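Local coordinates for glycosyl hydrolase family 2, TIM barrel domain protein (Parabacteroides merdae ATCC 43184, PDB 6DXU) that probably hydrolyses beta-glucuronides, as a gut bacterial beta-glucuronidase of glycoside hydrolase family 2 with a TIM barrel domain, at residues D[350-353]-D[354-357]; D[490-493]-D[494-497]; D[525-528]-D[529-532]; D[590-593]-D[594-598]; D[643-646]-D[647-650]. One frame throughout, in Å; residues are numbered along the deposited sequence.

In the fold
The five contacts are all local and follow one another along the chain; none nests within or crosses another. Contact 1 spans a helical turn in the first beta-alpha-beta unit of the barrel. Contact 2 closes the turn that leads into helix 496-504, and contact 3 closes two tight turns in the long loop after strand 512-513; Phe493 and Phe529 pack together and join them. Contact 4 forms the bend beyond strand 587-589 and returns to contact 1 through the Lys594-Glu351 salt bridge. Contact 5 rounds the entry to strand 647-649, where Arg648 pairs with Glu526 of contact 3 and ties the barrel loop to the following beta sheet.

Contact 1 of 5, residues D[350-353]-D[354-357]; sequences REMR and MMKD
The guanidinium of Arg353 presents its edge to the carboxylate of Asp357, and both NE and NH1 converge on one oxygen. In this side-on salt bridge Arg353 NE lies 3.1 Å and Arg353 NH1 3.0 Å from Asp357 OD1. The two planes are turned 29° against each other, and both nitrogens arrive from the same face of the carboxylate. Because they share one oxygen, neither bond is straight. Methylene CG of Lys356 lies obliquely beside the guanidinium, 3.3 Å from Arg353 NH1. Arg353 starts with CG anti to the backbone N (chi1 171°), then bends at chi2 and chi3; this folding carries its head along the helix to the residue four places on. A long arginine and a short aspartate suit this i to i+4 spacing on a solvent-facing side. The turn belongs to helix 345-357, which crosses from strand 323-331 to strand 362-364 in a beta-alpha-beta unit of the TIM barrel. Its backbone bonds have the same spacing, as in Met354 N to Arg350 O (2.9 Å) and Lys356 N to Met352 O (3.0 Å). On the buried side, methionines fill space with flexible, unbranched chains: Met352, bent at chi2 and chi3, sets its CE 3.8 Å from SD of the extended Met355. Met355 CE in turn lies 3.7 Å from Glu351 OE2, whose carboxylate is held by Arg332 and Lys594. Met352 also packs on Leu377 and Cys378 of helix 372-381, while the Lys356 ammonium bonds to the carbonyl of Leu381.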
loop_
_atom_site.group_PDB
_atom_site.type_symbol
_atom_site.label_atom_id
_atom_site.label_comp_id
_atom_site.label_asym_id
_atom_site.label_seq_id
_atom_site.Cartn_x
_atom_site.Cartn_y
_atom_site.Cartn_z
ATOM N N ARG D 350 -19.483 41.438 -14.993
ATOM C CA ARG D 350 -18.955 42.625 -15.664
ATOM C C ARG D 350 -18.104 42.240 -16.864
ATOM O O ARG D 350 -18.234 42.834 -17.944
ATOM C CB ARG D 350 -18.148 43.476 -14.680
ATOM C CG ARG D 350 -17.440 44.667 -15.322
ATOM C CD ARG D 350 -16.856 45.588 -14.274
ATOM N NE ARG D 350 -16.176 46.740 -14.865
ATOM C CZ ARG D 350 -15.398 47.578 -14.182
ATOM N NH1 ARG D 350 -15.195 47.384 -12.884
ATOM N NH2 ARG D 350 -14.816 48.602 -14.799
ATOM N N GLU D 351 -17.239 41.229 -16.700
ATOM C CA GLU D 351 -16.367 40.806 -17.792
ATOM C C GLU D 351 -17.172 40.276 -18.972
ATOM O O GLU D 351 -16.883 40.594 -20.134
ATOM C CB GLU D 351 -15.374 39.730 -17.319
ATOM C CG GLU D 351 -14.333 39.440 -18.390
ATOM C CD GLU D 351 -13.269 38.458 -17.950
ATOM O OE1 GLU D 351 -12.888 38.478 -16.759
ATOM O OE2 GLU D 351 -12.814 37.672 -18.803
ATOM N N MET D 352 -18.149 39.413 -18.697
ATOM C CA MET D 352 -18.909 38.826 -19.796
ATOM C C MET D 352 -19.795 39.870 -20.465
ATOM O O MET D 352 -19.993 39.826 -21.679
ATOM C CB MET D 352 -19.737 37.640 -19.301
ATOM C CG MET D 352 -18.887 36.470 -18.717
ATOM S SD MET D 352 -17.592 35.900 -19.842
ATOM C CE MET D 352 -18.611 35.315 -21.204
ATOM N N ARG D 353 -20.326 40.814 -19.689
ATOM C CA ARG D 353 -21.063 41.926 -20.286
ATOM C C ARG D 353 -20.164 42.769 -21.192
ATOM O O ARG D 353 -20.591 43.195 -22.274
ATOM C CB ARG D 353 -21.685 42.776 -19.177
ATOM C CG ARG D 353 -22.292 44.100 -19.667
ATOM C CD ARG D 353 -23.742 43.874 -20.050
ATOM N NE ARG D 353 -23.888 43.741 -21.493
ATOM C CZ ARG D 353 -24.908 43.136 -22.090
ATOM N NH1 ARG D 353 -24.955 43.078 -23.415
ATOM N NH2 ARG D 353 -25.867 42.575 -21.366
ATOM N N MET D 354 -18.918 43.030 -20.763
ATOM C CA MET D 354 -17.961 43.747 -21.607
ATOM C C MET D 354 -17.707 43.017 -22.921
ATOM O O MET D 354 -17.580 43.651 -23.978
ATOM C CB MET D 354 -16.627 43.933 -20.878
ATOM C CG MET D 354 -16.534 45.077 -19.894
ATOM S SD MET D 354 -14.811 45.204 -19.321
ATOM C CE MET D 354 -14.010 45.877 -20.761
ATOM N N MET D 355 -17.574 41.689 -22.868
ATOM C CA MET D 355 -17.396 40.910 -24.092
ATOM C C MET D 355 -18.583 41.060 -25.023
ATOM O O MET D 355 -18.419 41.297 -26.224
ATOM C CB MET D 355 -17.223 39.419 -23.771
ATOM C CG MET D 355 -15.934 39.049 -23.178
ATOM S SD MET D 355 -15.907 37.247 -23.117
ATOM C CE MET D 355 -14.475 37.082 -22.049
ATOM N N LYS D 356 -19.793 40.853 -24.495
ATOM C CA LYS D 356 -20.994 40.954 -25.323
ATOM C C LYS D 356 -21.112 42.341 -25.957
ATOM O O LYS D 356 -21.380 42.467 -27.160
ATOM C CB LYS D 356 -22.223 40.629 -24.472
ATOM C CG LYS D 356 -23.539 40.700 -25.215
ATOM C CD LYS D 356 -23.642 39.608 -26.248
ATOM C CE LYS D 356 -24.909 39.827 -27.076
ATOM N NZ LYS D 356 -25.239 38.651 -27.890
ATOM N N ASP D 357 -20.849 43.389 -25.174
ATOM C CA ASP D 357 -20.874 44.754 -25.693
ATOM C C ASP D 357 -19.801 44.988 -26.747
ATOM O O ASP D 357 -19.874 45.979 -27.482
ATOM C CB ASP D 357 -20.695 45.757 -24.551
ATOM C CG ASP D 357 -21.915 45.849 -23.661
ATOM O OD1 ASP D 357 -22.975 45.304 -24.038
ATOM O OD2 ASP D 357 -21.806 46.455 -22.576
#

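Contact 2 of 5, residues D[490-493]-D[494-497]; sequences RGVF and TDYK
Thr494 turns its hydroxyl back toward Val492, with Thr494 OG1 3.4 Å from Val492 CG2. OG1 sits between the backbone N and the carbonyl carbon (chi1 51°), which directs it at the valine, while the methyl CG2 lies 4.2 Å from Phe493 CD2. Asp495 comes next and begins the turn's bonding: Asp495 N donates to Val492 O at 3.1 Å. Its carboxylate comes near the same valine, slanting across it, Asp495 OD2 being 3.7 Å from Val492 CG2, and OD2 accepts from the amide of Gly538. A short acidic side chain suits this place, because it can meet that amide while its CB stays against Val492 O. Tyr496 repeats the spacing, its N donating to Phe493 O at 3.1 Å. Tyr496 CB rests 3.3 Å from Phe493 O, and the phenol then leads away to bond Gln579. Two consecutive i to i+3 bonds thus wind the chain tightly into helix 496-504. The turn ends the loop that follows strand 479-481 in the TIM barrel. Val492 touches Ile535 and Ala537 of a neighbouring loop, whereas the bulky, buried ring of Phe493 packs against Leu571, Trp574 and His575 on helix 565-579.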
loop_
_atom_site.group_PDB
_atom_site.type_symbol
_atom_site.label_atom_id
_atom_site.label_comp_id
_atom_site.label_asym_id
_atom_site.label_seq_id
_atom_site.Cartn_x
_atom_site.Cartn_y
_atom_site.Cartn_z
ATOM N N ARG D 490 5.107 34.893 -36.124
ATOM C CA ARG D 490 5.723 34.593 -37.405
ATOM C C ARG D 490 5.069 35.421 -38.503
ATOM O O ARG D 490 3.864 35.695 -38.470
ATOM C CB ARG D 490 5.608 33.095 -37.724
ATOM C CG ARG D 490 6.349 32.646 -38.968
ATOM C CD ARG D 490 6.449 31.120 -39.017
ATOM N NE ARG D 490 7.181 30.587 -37.868
ATOM C CZ ARG D 490 8.505 30.442 -37.825
ATOM N NH1 ARG D 490 9.243 30.794 -38.871
ATOM N NH2 ARG D 490 9.090 29.947 -36.740
ATOM N N GLY D 491 5.884 35.814 -39.477
ATOM C CA GLY D 491 5.393 36.460 -40.677
ATOM C C GLY D 491 4.769 37.832 -40.479
ATOM O O GLY D 491 4.976 38.523 -39.476
ATOM N N VAL D 492 3.946 38.198 -41.453
ATOM C CA VAL D 492 3.309 39.507 -41.488
ATOM C C VAL D 492 1.806 39.304 -41.456
ATOM O O VAL D 492 1.291 38.295 -41.951
ATOM C CB VAL D 492 3.743 40.290 -42.742
ATOM C CG1 VAL D 492 5.254 40.509 -42.715
ATOM C CG2 VAL D 492 3.327 39.538 -44.017
ATOM N N PHE D 493 1.093 40.255 -40.853
ATOM C CA PHE D 493 -0.325 39.981 -40.693
ATOM C C PHE D 493 -1.092 40.080 -42.007
ATOM O O PHE D 493 -2.214 39.568 -42.080
ATOM C CB PHE D 493 -0.957 40.858 -39.589
ATOM C CG PHE D 493 -0.864 42.364 -39.799
ATOM C CD1 PHE D 493 -0.146 43.150 -38.898
ATOM C CD2 PHE D 493 -1.575 43.000 -40.810
ATOM C CE1 PHE D 493 -0.091 44.537 -39.037
ATOM C CE2 PHE D 493 -1.524 44.384 -40.956
ATOM C CZ PHE D 493 -0.773 45.155 -40.059
ATOM N N THR D 494 -0.514 40.675 -43.057
ATOM C CA THR D 494 -1.202 40.656 -44.348
ATOM C C THR D 494 -1.245 39.264 -44.976
ATOM O O THR D 494 -1.962 39.078 -45.963
ATOM C CB THR D 494 -0.540 41.642 -45.321
ATOM O OG1 THR D 494 0.871 41.404 -45.343
ATOM C CG2 THR D 494 -0.797 43.072 -44.891
ATOM N N ASP D 495 -0.517 38.290 -44.428
ATOM C CA ASP D 495 -0.615 36.898 -44.864
ATOM C C ASP D 495 -1.754 36.122 -44.201
ATOM O O ASP D 495 -1.929 34.940 -44.517
ATOM C CB ASP D 495 0.704 36.169 -44.614
ATOM C CG ASP D 495 1.757 36.495 -45.659
ATOM O OD1 ASP D 495 1.406 37.106 -46.687
ATOM O OD2 ASP D 495 2.930 36.118 -45.463
ATOM N N TYR D 496 -2.536 36.751 -43.320
ATOM C CA TYR D 496 -3.540 36.024 -42.543
ATOM C C TYR D 496 -4.507 35.251 -43.443
ATOM O O TYR D 496 -4.739 34.051 -43.243
ATOM C CB TYR D 496 -4.303 37.002 -41.645
ATOM C CG TYR D 496 -5.658 36.486 -41.196
ATOM C CD1 TYR D 496 -6.840 37.050 -41.684
ATOM C CD2 TYR D 496 -5.755 35.419 -40.312
ATOM C CE1 TYR D 496 -8.085 36.576 -41.280
ATOM C CE2 TYR D 496 -6.982 34.933 -39.913
ATOM C CZ TYR D 496 -8.141 35.512 -40.398
ATOM O OH TYR D 496 -9.364 35.025 -39.993
ATOM N N LYS D 497 -5.083 35.921 -44.444
ATOM C CA LYS D 497 -6.105 35.277 -45.267
ATOM C C LYS D 497 -5.530 34.103 -46.053
ATOM O O LYS D 497 -6.131 33.018 -46.099
ATOM C CB LYS D 497 -6.733 36.297 -46.215
ATOM C CG LYS D 497 -7.826 35.718 -47.107
ATOM C CD LYS D 497 -8.526 36.830 -47.856
ATOM C CE LYS D 497 -9.495 36.297 -48.887
ATOM N NZ LYS D 497 -10.261 37.439 -49.483
#

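Contact 3 of 5, residues D[525-528]-D[529-532]; sequences SEDA and FYNL
Two overlapping type I beta turns, Asp527 to Tyr530 and Phe529 to Leu532, fold this part of the long loop after strand 512-513, and an Asx turn at Asp527 reinforces the first. The backbone bond of that first turn runs from Tyr530 N to Asp527 O (3.2 Å) and is rather bent. The Asx turn adds Phe529 N to Asp527 OD1 at 3.1 Å, the amide meeting the oxygen from above the carboxylate plane. With CG anti to its own backbone N (chi1 -175°), the Asp527 side chain folds over the turn instead of pointing off it. Its other oxygen approaches the edge of the Tyr530 ring in plane, Asp527 OD2 lying 3.5 Å from Tyr530 CD2, while carboxylate and ring stand 76° apart; the same OD2 forms a salt bridge with Lys533. With an alanine in place of Asp527, the Phe529 amide would probably lose this acceptor and Lys533 its charge partner. The second turn is closed by Leu532 N to Phe529 O at 2.9 Å. Leu532 lays its CD1 3.5 Å from Ala528 O, a carbonyl that also receives a weak bond from a water, which in turn accepts from Asn531 N (2.8 Å). The small Ala528 suits its buried place, pressed on Ser566 and Tyr567. Those two belong to helix 565-579, on which Leu532 also rests through Tyr567 and Phe529 through Arg570, while Glu526 reaches across to Arg648 on strand 647-649.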
loop_
_atom_site.group_PDB
_atom_site.type_symbol
_atom_site.label_atom_id
_atom_site.label_comp_id
_atom_site.label_asym_id
_atom_site.label_seq_id
_atom_site.Cartn_x
_atom_site.Cartn_y
_atom_site.Cartn_z
ATOM N N SER D 525 2.791 54.603 -30.523
ATOM C CA SER D 525 3.920 54.825 -31.417
ATOM C C SER D 525 3.482 55.662 -32.606
ATOM O O SER D 525 2.397 55.455 -33.153
ATOM C CB SER D 525 4.517 53.504 -31.917
ATOM O OG SER D 525 5.634 53.718 -32.773
ATOM N N GLU D 526 4.316 56.636 -32.965
ATOM C CA GLU D 526 4.112 57.375 -34.207
ATOM C C GLU D 526 4.425 56.519 -35.433
ATOM O O GLU D 526 3.968 56.852 -36.534
ATOM C CB GLU D 526 4.945 58.665 -34.210
ATOM C CG GLU D 526 4.452 59.746 -33.232
ATOM C CD GLU D 526 3.089 60.328 -33.580
ATOM O OE1 GLU D 526 2.512 59.987 -34.640
ATOM O OE2 GLU D 526 2.578 61.138 -32.779
ATOM N N ASP D 527 5.257 55.474 -35.282
ATOM C CA ASP D 527 5.517 54.503 -36.355
ATOM C C ASP D 527 5.551 53.082 -35.784
ATOM O O ASP D 527 6.604 52.603 -35.342
ATOM C CB ASP D 527 6.816 54.830 -37.084
ATOM C CG ASP D 527 7.055 53.927 -38.286
ATOM O OD1 ASP D 527 6.200 53.053 -38.583
ATOM O OD2 ASP D 527 8.111 54.093 -38.935
ATOM N N ALA D 528 4.415 52.386 -35.860
ATOM C CA ALA D 528 4.324 51.041 -35.295
ATOM C C ALA D 528 5.217 50.041 -36.014
ATOM O O ALA D 528 5.540 48.991 -35.445
ATOM C CB ALA D 528 2.876 50.550 -35.351
ATOM N N PHE D 529 5.626 50.336 -37.243
ATOM C CA PHE D 529 6.396 49.403 -38.050
ATOM C C PHE D 529 7.870 49.768 -38.091
ATOM O O PHE D 529 8.612 49.223 -38.916
ATOM C CB PHE D 529 5.822 49.356 -39.467
ATOM C CG PHE D 529 4.375 48.977 -39.509
ATOM C CD1 PHE D 529 3.969 47.697 -39.174
ATOM C CD2 PHE D 529 3.414 49.903 -39.878
ATOM C CE1 PHE D 529 2.630 47.351 -39.205
ATOM C CE2 PHE D 529 2.069 49.559 -39.911
ATOM C CZ PHE D 529 1.680 48.279 -39.572
ATOM N N TYR D 530 8.331 50.573 -37.130
ATOM C CA TYR D 530 9.638 51.209 -37.247
ATOM C C TYR D 530 10.753 50.176 -37.367
ATOM O O TYR D 530 11.668 50.329 -38.187
ATOM C CB TYR D 530 9.850 52.101 -36.023
ATOM C CG TYR D 530 11.021 53.058 -36.064
ATOM C CD1 TYR D 530 12.078 52.937 -35.160
ATOM C CD2 TYR D 530 11.065 54.093 -36.988
ATOM C CE1 TYR D 530 13.144 53.832 -35.179
ATOM C CE2 TYR D 530 12.126 54.991 -37.016
ATOM C CZ TYR D 530 13.160 54.854 -36.115
ATOM O OH TYR D 530 14.204 55.752 -36.153
ATOM N N ASN D 531 10.699 49.122 -36.561
ATOM C CA ASN D 531 11.678 48.046 -36.626
ATOM C C ASN D 531 11.127 46.784 -37.285
ATOM O O ASN D 531 11.694 45.704 -37.098
ATOM C CB ASN D 531 12.206 47.742 -35.223
ATOM C CG ASN D 531 13.003 48.895 -34.655
ATOM O OD1 ASN D 531 13.884 49.434 -35.325
ATOM N ND2 ASN D 531 12.673 49.309 -33.438
ATOM N N LEU D 532 10.033 46.893 -38.046
ATOM C CA LEU D 532 9.354 45.723 -38.597
ATOM C C LEU D 532 9.348 45.696 -40.119
ATOM O O LEU D 532 8.619 44.895 -40.708
ATOM C CB LEU D 532 7.914 45.668 -38.084
ATOM C CG LEU D 532 7.785 45.659 -36.567
ATOM C CD1 LEU D 532 6.324 45.611 -36.160
ATOM C CD2 LEU D 532 8.530 44.451 -36.032
HETATM O O HOH W 1 8.797 48.782 -34.597
#

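Contact 4 of 5, residues D[590-593]-D[594-598]; sequences YWPF and KDFST
Trp591 meets Phe596 almost at a right angle, the planes of its five-membered ring and the phenyl ring being 88° apart with centroids separated by 5.7 Å. The indole touches with its pyrrole nitrogen and benzo side: Trp591 CZ2 lies 3.6 Å from Phe596 CZ, and NE1 sits at the phenyl edge. Pro592 follows through a cis peptide bond, and its ring lies toward the continuing chain. Pro592 CG meets the edge of Phe596, 3.7 Å from CE2 of that ring, and also lies 3.3 Å from Lys594 O. A rigid proline with no amide hydrogen suits such a sharp, buried bend. Phe596 comes to both partners with its CG between the backbone N and carbonyl carbon (chi1 65°), which holds the ring back over the turn. Phe593 completes the segment, and its ring packs against Glu351, Met354 and Met355. Beyond it Lys594 carries a buried charge, answered by Glu351 and by the carbonyl of Asp335. The bend follows strand 587-589, which pairs with strand 323-331 and so closes the TIM barrel. It lies between helix 345-357, where Phe593 and Lys594 dock, and strand 609-610, the antiparallel partner of strand 596-597.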
loop_
_atom_site.group_PDB
_atom_site.type_symbol
_atom_site.label_atom_id
_atom_site.label_comp_id
_atom_site.label_asym_id
_atom_site.label_seq_id
_atom_site.Cartn_x
_atom_site.Cartn_y
_atom_site.Cartn_z
ATOM N N TYR D 590 -9.925 35.497 -31.111
ATOM C CA TYR D 590 -8.757 36.250 -30.660
ATOM C C TYR D 590 -8.280 35.724 -29.303
ATOM O O TYR D 590 -9.088 35.322 -28.459
ATOM C CB TYR D 590 -9.124 37.743 -30.570
ATOM C CG TYR D 590 -7.941 38.617 -30.213
ATOM C CD1 TYR D 590 -7.556 38.780 -28.880
ATOM C CD2 TYR D 590 -7.189 39.252 -31.200
ATOM C CE1 TYR D 590 -6.446 39.537 -28.539
ATOM C CE2 TYR D 590 -6.075 40.033 -30.864
ATOM C CZ TYR D 590 -5.710 40.164 -29.528
ATOM O OH TYR D 590 -4.597 40.915 -29.164
ATOM N N TRP D 591 -6.956 35.738 -29.080
ATOM C CA TRP D 591 -6.366 35.289 -27.814
ATOM C C TRP D 591 -5.634 36.420 -27.095
ATOM O O TRP D 591 -4.604 36.896 -27.599
ATOM C CB TRP D 591 -5.382 34.125 -28.027
ATOM C CG TRP D 591 -4.701 33.742 -26.733
ATOM C CD1 TRP D 591 -3.570 34.298 -26.190
ATOM C CD2 TRP D 591 -5.150 32.753 -25.791
ATOM N NE1 TRP D 591 -3.284 33.704 -24.969
ATOM C CE2 TRP D 591 -4.234 32.748 -24.711
ATOM C CE3 TRP D 591 -6.219 31.854 -25.771
ATOM C CZ2 TRP D 591 -4.373 31.893 -23.621
ATOM C CZ3 TRP D 591 -6.355 30.996 -24.678
ATOM C CH2 TRP D 591 -5.431 31.023 -23.623
ATOM N N PRO D 592 -6.053 36.844 -25.895
ATOM C CA PRO D 592 -7.309 36.591 -25.196
ATOM C C PRO D 592 -8.117 37.875 -25.131
ATOM O O PRO D 592 -7.689 38.918 -25.643
ATOM C CB PRO D 592 -6.846 36.222 -23.797
ATOM C CG PRO D 592 -5.727 37.256 -23.575
ATOM C CD PRO D 592 -5.068 37.437 -24.966
ATOM N N PHE D 593 -9.250 37.822 -24.437
ATOM C CA PHE D 593 -10.004 39.044 -24.186
ATOM C C PHE D 593 -9.253 39.974 -23.239
ATOM O O PHE D 593 -9.182 41.192 -23.469
ATOM C CB PHE D 593 -11.370 38.693 -23.611
ATOM C CG PHE D 593 -12.257 39.878 -23.393
ATOM C CD1 PHE D 593 -12.655 40.659 -24.462
ATOM C CD2 PHE D 593 -12.713 40.194 -22.124
ATOM C CE1 PHE D 593 -13.492 41.745 -24.274
ATOM C CE2 PHE D 593 -13.549 41.266 -21.925
ATOM C CZ PHE D 593 -13.948 42.049 -22.999
ATOM N N LYS D 594 -8.721 39.425 -22.143
ATOM C CA LYS D 594 -8.168 40.225 -21.057
ATOM C C LYS D 594 -6.763 39.757 -20.712
ATOM O O LYS D 594 -6.508 38.545 -20.641
ATOM C CB LYS D 594 -9.077 40.149 -19.818
ATOM C CG LYS D 594 -8.652 41.043 -18.660
ATOM C CD LYS D 594 -9.597 40.897 -17.481
ATOM C CE LYS D 594 -9.253 39.613 -16.688
ATOM N NZ LYS D 594 -10.323 39.250 -15.691
ATOM N N ASP D 595 -5.851 40.721 -20.499
ATOM C CA ASP D 595 -4.512 40.399 -19.987
ATOM C C ASP D 595 -4.619 39.446 -18.802
ATOM O O ASP D 595 -5.495 39.607 -17.944
ATOM C CB ASP D 595 -3.780 41.669 -19.517
ATOM C CG ASP D 595 -3.308 42.574 -20.664
ATOM O OD1 ASP D 595 -3.424 42.215 -21.861
ATOM O OD2 ASP D 595 -2.804 43.672 -20.340
ATOM N N PHE D 596 -3.703 38.472 -18.733
ATOM C CA PHE D 596 -3.696 37.498 -17.653
ATOM C C PHE D 596 -2.260 37.135 -17.306
ATOM O O PHE D 596 -1.341 37.271 -18.120
ATOM C CB PHE D 596 -4.467 36.226 -18.022
ATOM C CG PHE D 596 -3.840 35.461 -19.143
ATOM C CD1 PHE D 596 -2.918 34.451 -18.895
ATOM C CD2 PHE D 596 -4.155 35.775 -20.454
ATOM C CE1 PHE D 596 -2.334 33.754 -19.941
ATOM C CE2 PHE D 596 -3.567 35.099 -21.510
ATOM C CZ PHE D 596 -2.656 34.068 -21.246
ATOM N N SER D 597 -2.078 36.647 -16.085
ATOM C CA SER D 597 -0.742 36.337 -15.596
ATOM C C SER D 597 -0.251 34.981 -16.091
ATOM O O SER D 597 -1.022 34.032 -16.247
ATOM C CB SER D 597 -0.711 36.375 -14.066
ATOM O OG SER D 597 0.568 35.958 -13.586
ATOM N N THR D 598 1.055 34.900 -16.349
ATOM C CA THR D 598 1.694 33.667 -16.783
ATOM C C THR D 598 3.087 33.558 -16.167
ATOM O O THR D 598 3.834 34.558 -16.119
ATOM C CB THR D 598 1.785 33.586 -18.320
ATOM O OG1 THR D 598 2.635 32.500 -18.682
ATOM C CG2 THR D 598 2.350 34.871 -18.910
#

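Contact 5 of 5, residues D[643-646]-D[647-650]; sequences HTWP and VRWG
Trp645 lays one face of its indole under Arg648, whose CG methylene stands 3.7 Å from the centroid of the Trp645 six-membered ring and only 11° off its normal, a well-centred CH-pi contact. Further out, the guanidinium continues over the benzo rim, with Arg648 NE 3.5 Å from Trp645 CH2 and the two planes 31° apart. The arginine is bent at chi3, which keeps its head over the ring instead of sending it past the edge. Arg648 belongs to strand 647-649, the outermost strand of a five-stranded mixed sheet, running parallel to strand 715-726; its guanidinium bonds Glu526, the carbonyl of Glu657 and the hydroxyl of Tyr697, so the charge is well answered although buried. At the edge of the Trp645 ring, Trp649 CZ3 approaches in plane, 3.9 Å from Trp645 NE1. A broad, flat indole suits this place, as it also stacks with His524. If a serine took the place of Trp645, the chain of Arg648 would probably lose its flat support and a gap would open beside Trp649 and His524. Next in the chain, Pro646 CB packs 4.1 Å from Val647 CG2, and Val647 reaches Leu763.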
loop_
_atom_site.group_PDB
_atom_site.type_symbol
_atom_site.label_atom_id
_atom_site.label_comp_id
_atom_site.label_asym_id
_atom_site.label_seq_id
_atom_site.Cartn_x
_atom_site.Cartn_y
_atom_site.Cartn_z
ATOM N N HIS D 643 -6.995 57.557 -26.714
ATOM C CA HIS D 643 -7.495 58.021 -25.423
ATOM C C HIS D 643 -6.418 57.984 -24.342
ATOM O O HIS D 643 -6.404 58.852 -23.460
ATOM C CB HIS D 643 -8.699 57.185 -24.995
ATOM C CG HIS D 643 -9.987 57.631 -25.607
ATOM N ND1 HIS D 643 -11.054 58.072 -24.856
ATOM C CD2 HIS D 643 -10.373 57.732 -26.902
ATOM C CE1 HIS D 643 -12.050 58.406 -25.658
ATOM N NE2 HIS D 643 -11.663 58.207 -26.906
ATOM N N THR D 644 -5.497 57.011 -24.396
ATOM C CA THR D 644 -4.419 56.894 -23.415
ATOM C C THR D 644 -3.079 57.331 -23.990
ATOM O O THR D 644 -2.031 56.854 -23.561
ATOM C CB THR D 644 -4.292 55.461 -22.880
ATOM O OG1 THR D 644 -4.007 54.553 -23.962
ATOM C CG2 THR D 644 -5.577 55.037 -22.175
ATOM N N TRP D 645 -3.100 58.226 -24.980
ATOM C CA TRP D 645 -1.896 58.700 -25.660
ATOM C C TRP D 645 -1.811 60.201 -25.417
ATOM O O TRP D 645 -2.337 60.993 -26.215
ATOM C CB TRP D 645 -1.961 58.386 -27.151
ATOM C CG TRP D 645 -0.672 58.595 -27.881
ATOM C CD1 TRP D 645 0.526 58.916 -27.341
ATOM C CD2 TRP D 645 -0.462 58.477 -29.298
ATOM N NE1 TRP D 645 1.484 58.992 -28.330
ATOM C CE2 TRP D 645 0.899 58.729 -29.540
ATOM C CE3 TRP D 645 -1.295 58.159 -30.380
ATOM C CZ2 TRP D 645 1.456 58.688 -30.821
ATOM C CZ3 TRP D 645 -0.744 58.127 -31.654
ATOM C CH2 TRP D 645 0.625 58.393 -31.860
ATOM N N PRO D 646 -1.167 60.640 -24.331
ATOM C CA PRO D 646 -1.252 62.064 -23.959
ATOM C C PRO D 646 -0.388 62.991 -24.807
ATOM O O PRO D 646 -0.747 64.162 -25.016
ATOM C CB PRO D 646 -0.795 62.066 -22.495
ATOM C CG PRO D 646 0.082 60.882 -22.367
ATOM C CD PRO D 646 -0.531 59.831 -23.274
ATOM N N VAL D 647 0.739 62.494 -25.313
ATOM C CA VAL D 647 1.699 63.328 -26.030
ATOM C C VAL D 647 2.082 62.654 -27.344
ATOM O O VAL D 647 2.750 61.609 -27.343
ATOM C CB VAL D 647 2.954 63.627 -25.198
ATOM C CG1 VAL D 647 3.753 64.735 -25.875
ATOM C CG2 VAL D 647 2.579 64.038 -23.774
ATOM N N ARG D 648 1.675 63.256 -28.460
ATOM C CA ARG D 648 2.163 62.890 -29.783
ATOM C C ARG D 648 3.422 63.689 -30.129
ATOM O O ARG D 648 3.822 64.613 -29.410
ATOM C CB ARG D 648 1.077 63.118 -30.825
ATOM C CG ARG D 648 -0.097 62.162 -30.691
ATOM C CD ARG D 648 -0.977 62.203 -31.950
ATOM N NE ARG D 648 -0.324 61.496 -33.045
ATOM C CZ ARG D 648 -0.942 61.076 -34.146
ATOM N NH1 ARG D 648 -2.239 61.296 -34.304
ATOM N NH2 ARG D 648 -0.254 60.422 -35.077
ATOM N N TRP D 649 4.066 63.327 -31.238
ATOM C CA TRP D 649 5.308 64.008 -31.575
ATOM C C TRP D 649 5.578 63.953 -33.074
ATOM O O TRP D 649 4.986 63.165 -33.817
ATOM C CB TRP D 649 6.500 63.435 -30.788
ATOM C CG TRP D 649 6.893 62.032 -31.144
ATOM C CD1 TRP D 649 7.784 61.654 -32.102
ATOM C CD2 TRP D 649 6.435 60.821 -30.522
ATOM N NE1 TRP D 649 7.899 60.284 -32.133
ATOM C CE2 TRP D 649 7.084 59.747 -31.171
ATOM C CE3 TRP D 649 5.538 60.542 -29.484
ATOM C CZ2 TRP D 649 6.859 58.409 -30.820
ATOM C CZ3 TRP D 649 5.321 59.208 -29.128
ATOM C CH2 TRP D 649 5.972 58.161 -29.804
ATOM N N GLY D 650 6.482 64.821 -33.508
ATOM C CA GLY D 650 6.868 64.905 -34.899
ATOM C C GLY D 650 7.303 66.320 -35.227
ATOM O O GLY D 650 7.512 67.144 -34.345
#